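Local coordinates for glycoprotein E (Human herpesvirus 1, PDB 2GIY), which pairs with glycoprotein gI in a viral envelope heterodimer that promotes cell-to-cell spread and binds host IgG Fc, this chain being the C-terminal, Fc-binding domain of the gE ectodomain, at residues V11-M15 against C148-V152; C60-Y66 against A82-A88. Numbering follows the deposited sequence.

Contact 1: residues V11-M15 against C148-V152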
# COMPACT_ATOMS: atom_id res chain seq x y z
N VAL A 11 13.30 -5.06 -4.13
CA VAL A 11 12.78 -4.94 -2.78
C VAL A 11 11.33 -4.49 -2.78
O VAL A 11 10.93 -3.68 -3.62
CB VAL A 11 13.59 -3.91 -1.96
CG1 VAL A 11 13.11 -3.89 -0.51
CG2 VAL A 11 15.08 -4.24 -2.03
N THR A 12 10.54 -5.03 -1.86
CA THR A 12 9.14 -4.65 -1.73
C THR A 12 8.96 -3.95 -0.39
O THR A 12 9.37 -4.47 0.65
CB THR A 12 8.20 -5.88 -1.76
OG1 THR A 12 8.19 -6.43 -3.08
CG2 THR A 12 6.79 -5.47 -1.37
N VAL A 13 8.35 -2.77 -0.41
CA VAL A 13 8.12 -2.03 0.82
C VAL A 13 6.63 -1.80 0.99
O VAL A 13 5.95 -1.33 0.07
CB VAL A 13 8.84 -0.67 0.83
CG1 VAL A 13 8.59 0.05 2.15
CG2 VAL A 13 10.33 -0.87 0.60
N ARG A 14 6.11 -2.13 2.17
CA ARG A 14 4.70 -1.96 2.47
C ARG A 14 4.60 -1.02 3.67
O ARG A 14 5.32 -1.19 4.65
CB ARG A 14 4.06 -3.31 2.79
CG ARG A 14 2.53 -3.28 2.81
CD ARG A 14 1.92 -4.67 2.98
NE ARG A 14 2.01 -5.18 4.35
CZ ARG A 14 3.09 -5.76 4.87
NH1 ARG A 14 4.19 -5.90 4.15
NH2 ARG A 14 3.07 -6.18 6.13
N MET A 15 3.71 -0.03 3.58
CA MET A 15 3.53 0.93 4.67
C MET A 15 2.07 1.01 5.11
O MET A 15 1.15 0.93 4.28
CB MET A 15 3.99 2.33 4.23
CG MET A 15 3.90 3.38 5.32
SD MET A 15 4.22 5.06 4.72
CE MET A 15 5.90 4.88 4.14
N CYS A 148 5.24 10.43 4.73
CA CYS A 148 6.36 9.57 5.04
C CYS A 148 6.64 8.85 3.73
O CYS A 148 5.76 8.17 3.20
CB CYS A 148 6.00 8.56 6.14
SG CYS A 148 7.40 7.50 6.61
N VAL A 149 7.85 9.02 3.20
CA VAL A 149 8.22 8.41 1.94
C VAL A 149 9.42 7.49 2.10
O VAL A 149 10.43 7.86 2.70
CB VAL A 149 8.57 9.49 0.88
CG1 VAL A 149 8.83 8.84 -0.47
CG2 VAL A 149 7.44 10.51 0.79
N VAL A 150 9.32 6.28 1.55
CA VAL A 150 10.42 5.35 1.65
C VAL A 150 11.11 5.13 0.32
O VAL A 150 10.50 4.67 -0.64
CB VAL A 150 9.97 3.98 2.19
CG1 VAL A 150 11.17 3.06 2.37
CG2 VAL A 150 9.24 4.17 3.53
N TYR A 151 12.40 5.47 0.27
CA TYR A 151 13.19 5.28 -0.93
C TYR A 151 14.07 4.05 -0.78
O TYR A 151 14.51 3.72 0.32
CB TYR A 151 14.13 6.46 -1.19
CG TYR A 151 13.46 7.76 -1.54
CD1 TYR A 151 12.90 8.56 -0.55
CD2 TYR A 151 13.40 8.20 -2.86
CE1 TYR A 151 12.29 9.78 -0.87
CE2 TYR A 151 12.80 9.41 -3.19
CZ TYR A 151 12.25 10.20 -2.19
OH TYR A 151 11.66 11.40 -2.50
N VAL A 152 14.29 3.37 -1.90
CA VAL A 152 15.19 2.22 -1.95
C VAL A 152 16.00 2.53 -3.21
O VAL A 152 15.44 2.67 -4.29
CB VAL A 152 14.45 0.89 -2.14
CG1 VAL A 152 15.45 -0.21 -2.48
CG2 VAL A 152 13.68 0.54 -0.87
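This is a face-to-face packing of two strands from different sheets, joined mainly by apolar side chains, with no hydrogen bond between them. Segments 11-15 and 148-152 run antiparallel at 173°, their axes 9.0 Å apart at closest approach, a gap that side chains fill. Alternate residues point inward: Val11, Val13 and Met15 from one strand, Cys148, Val150 and Val152 from the other. Val11 CG2 lies 4.1 Å from Val152 CG1, while Val13 uses both methyls, CG1 at 4.0 Å from Val150 CG1 and CG2 at 3.9 Å from Val152 CG2. Such layering of two sheets about an apolar interior is the principle of the immunoglobulin V-like sandwich of this domain; strand 11-16 pairs with 34-39, whereas 144-152 lies between 45-54 and 155-165 in the larger sheet. Met15 is t at chi1 and chi2 and m at chi3, which brings its CE to 3.5 Å from Val150 CG2, 3.9 Å from Cys148 SG and 3.4 Å from Cys148 O. Ile35 adds to the layer beside Val13, Met15 and Val150. Thr12 and Arg14 lie on the other side of their strand, where Arg14 forms a salt bridge with Glu67 of the second subunit.

Contact 2: residues C60-Y66 against A82-A88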
# COMPACT_ATOMS: atom_id res chain seq x y z
N CYS A 60 -7.53 27.13 2.97
CA CYS A 60 -7.64 25.97 2.09
C CYS A 60 -8.83 25.13 2.52
O CYS A 60 -9.03 24.88 3.71
CB CYS A 60 -6.37 25.10 2.16
SG CYS A 60 -4.93 25.82 1.33
N ALA A 61 -9.64 24.71 1.55
CA ALA A 61 -10.81 23.89 1.83
C ALA A 61 -10.29 22.48 2.09
O ALA A 61 -10.82 21.75 2.92
CB ALA A 61 -11.76 23.89 0.64
N GLU A 62 -9.25 22.11 1.36
CA GLU A 62 -8.64 20.80 1.49
C GLU A 62 -7.25 20.82 0.88
O GLU A 62 -6.94 21.68 0.06
CB GLU A 62 -9.50 19.75 0.78
CG GLU A 62 -9.87 20.14 -0.64
CD GLU A 62 -10.75 19.10 -1.31
OE1 GLU A 62 -11.79 18.73 -0.73
OE2 GLU A 62 -10.39 18.64 -2.42
N MET A 63 -6.42 19.88 1.30
CA MET A 63 -5.07 19.77 0.77
C MET A 63 -5.12 18.74 -0.34
O MET A 63 -5.86 17.77 -0.25
CB MET A 63 -4.10 19.32 1.87
CG MET A 63 -3.80 20.38 2.91
SD MET A 63 -2.99 21.82 2.16
CE MET A 63 -1.46 21.09 1.64
N ARG A 64 -4.34 18.96 -1.39
CA ARG A 64 -4.31 18.01 -2.49
C ARG A 64 -2.90 17.48 -2.69
O ARG A 64 -1.95 18.25 -2.87
CB ARG A 64 -4.82 18.68 -3.76
CG ARG A 64 -6.23 19.22 -3.58
CD ARG A 64 -6.92 19.49 -4.89
NE ARG A 64 -8.27 19.98 -4.67
CZ ARG A 64 -9.19 20.12 -5.62
NH1 ARG A 64 -8.90 19.80 -6.87
NH2 ARG A 64 -10.40 20.57 -5.32
N ILE A 65 -2.76 16.16 -2.64
CA ILE A 65 -1.47 15.51 -2.81
C ILE A 65 -1.36 15.02 -4.26
O ILE A 65 -2.17 14.21 -4.70
CB ILE A 65 -1.33 14.29 -1.84
CG1 ILE A 65 -1.41 14.77 -0.39
CG2 ILE A 65 -0.01 13.56 -2.09
CD1 ILE A 65 -1.57 13.65 0.63
N TYR A 66 -0.37 15.54 -4.98
CA TYR A 66 -0.16 15.14 -6.37
C TYR A 66 0.73 13.89 -6.35
O TYR A 66 1.96 13.99 -6.39
CB TYR A 66 0.55 16.27 -7.14
CG TYR A 66 -0.28 17.51 -7.43
CD1 TYR A 66 -1.56 17.68 -6.91
CD2 TYR A 66 0.24 18.54 -8.23
CE1 TYR A 66 -2.32 18.84 -7.17
CE2 TYR A 66 -0.50 19.69 -8.50
CZ TYR A 66 -1.76 19.84 -7.97
OH TYR A 66 -2.47 20.99 -8.25
N ALA A 82 -0.76 23.80 -9.61
CA ALA A 82 -1.91 24.62 -9.94
C ALA A 82 -2.81 24.91 -8.76
O ALA A 82 -3.46 25.95 -8.72
CB ALA A 82 -2.72 23.93 -11.04
N ASP A 83 -2.84 24.02 -7.77
CA ASP A 83 -3.73 24.22 -6.64
C ASP A 83 -3.35 25.18 -5.52
O ASP A 83 -3.27 24.80 -4.35
CB ASP A 83 -4.13 22.86 -6.06
CG ASP A 83 -5.18 22.18 -6.91
OD1 ASP A 83 -6.32 22.69 -6.94
OD2 ASP A 83 -4.88 21.15 -7.55
N ALA A 84 -3.18 26.45 -5.90
CA ALA A 84 -2.86 27.52 -4.95
C ALA A 84 -1.87 27.01 -3.91
O ALA A 84 -0.99 26.21 -4.25
CB ALA A 84 -4.16 27.99 -4.31
N PRO A 85 -1.96 27.47 -2.65
CA PRO A 85 -0.99 26.96 -1.67
C PRO A 85 -1.54 25.74 -0.92
O PRO A 85 -1.11 25.45 0.20
CB PRO A 85 -0.79 28.14 -0.74
CG PRO A 85 -2.18 28.68 -0.64
CD PRO A 85 -2.64 28.66 -2.10
N CYS A 86 -2.49 25.04 -1.54
CA CYS A 86 -3.12 23.87 -0.92
C CYS A 86 -2.68 22.57 -1.57
O CYS A 86 -3.45 21.61 -1.60
CB CYS A 86 -4.64 23.97 -1.04
SG CYS A 86 -5.34 25.60 -0.64
N ALA A 87 -1.46 22.53 -2.09
CA ALA A 87 -0.98 21.33 -2.75
C ALA A 87 0.35 20.82 -2.21
O ALA A 87 1.22 21.59 -1.84
CB ALA A 87 -0.85 21.58 -4.25
N ALA A 88 0.48 19.49 -2.16
CA ALA A 88 1.71 18.84 -1.73
C ALA A 88 2.18 18.16 -3.02
O ALA A 88 1.63 17.14 -3.43
CB ALA A 88 1.42 17.81 -0.65
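A short parallel beta pairing, closed at one end by a disulfide, joins segments 60-66 and 82-88 at the edge of a small three-stranded sheet. Arg64 N donates to Cys86 O (2.8 Å), Ala88 N to Arg64 O (2.8 Å) and Tyr66 N to Ala88 O (3.0 Å), the alternation of parallel strands. Ahead of this ladder, Cys60 SG and Cys86 SG are bonded at 2.0 Å. A type II' turn from Asp83 to Cys86 brings the chain into the pairing. Asp83, the centre of an inverse gamma turn, meets the Tyr66 hydroxyl twice: OH donates to OD2 (2.5 Å) and accepts from Asp83 N (3.1 Å). Ala87 CB sits over one face of the Tyr66 ring, 4.2 Å from CZ. Arg64 links two acids, its NE 3.4 Å from Glu62 OE2 and its NH1 in a long, purely electrostatic salt bridge to Asp83 OD1 (3.9 Å). Covalent, backbone and polar side-chain bonds together therefore fix the turn at 83-86 against strand 63-66.

Overall arrangement
The two contacts lie on opposite sides of the chain's centre, their centres 24 Å apart and their nearest atoms about 9 Å apart without touching. Contact 1 joins different sheets across an apolar interior and connects parts distant in sequence; contact 2 binds neighbours within one small sheet, across a mostly helical excursion of 15 residues. Contact 2 lies farther from the chain's centre and mixes buried with exposed residues, which fits its charged groups and tyrosine hydroxyl; the disulfide adds a covalent link that contact 1 lacks. Strand 144-152 relates them: its 148-152 part belongs to contact 1, while Leu145 and Leu147, earlier on it, receive Ile65 of contact 2. Leu145 also meets Met63 and Ala88, so the small sheet rests on the larger one.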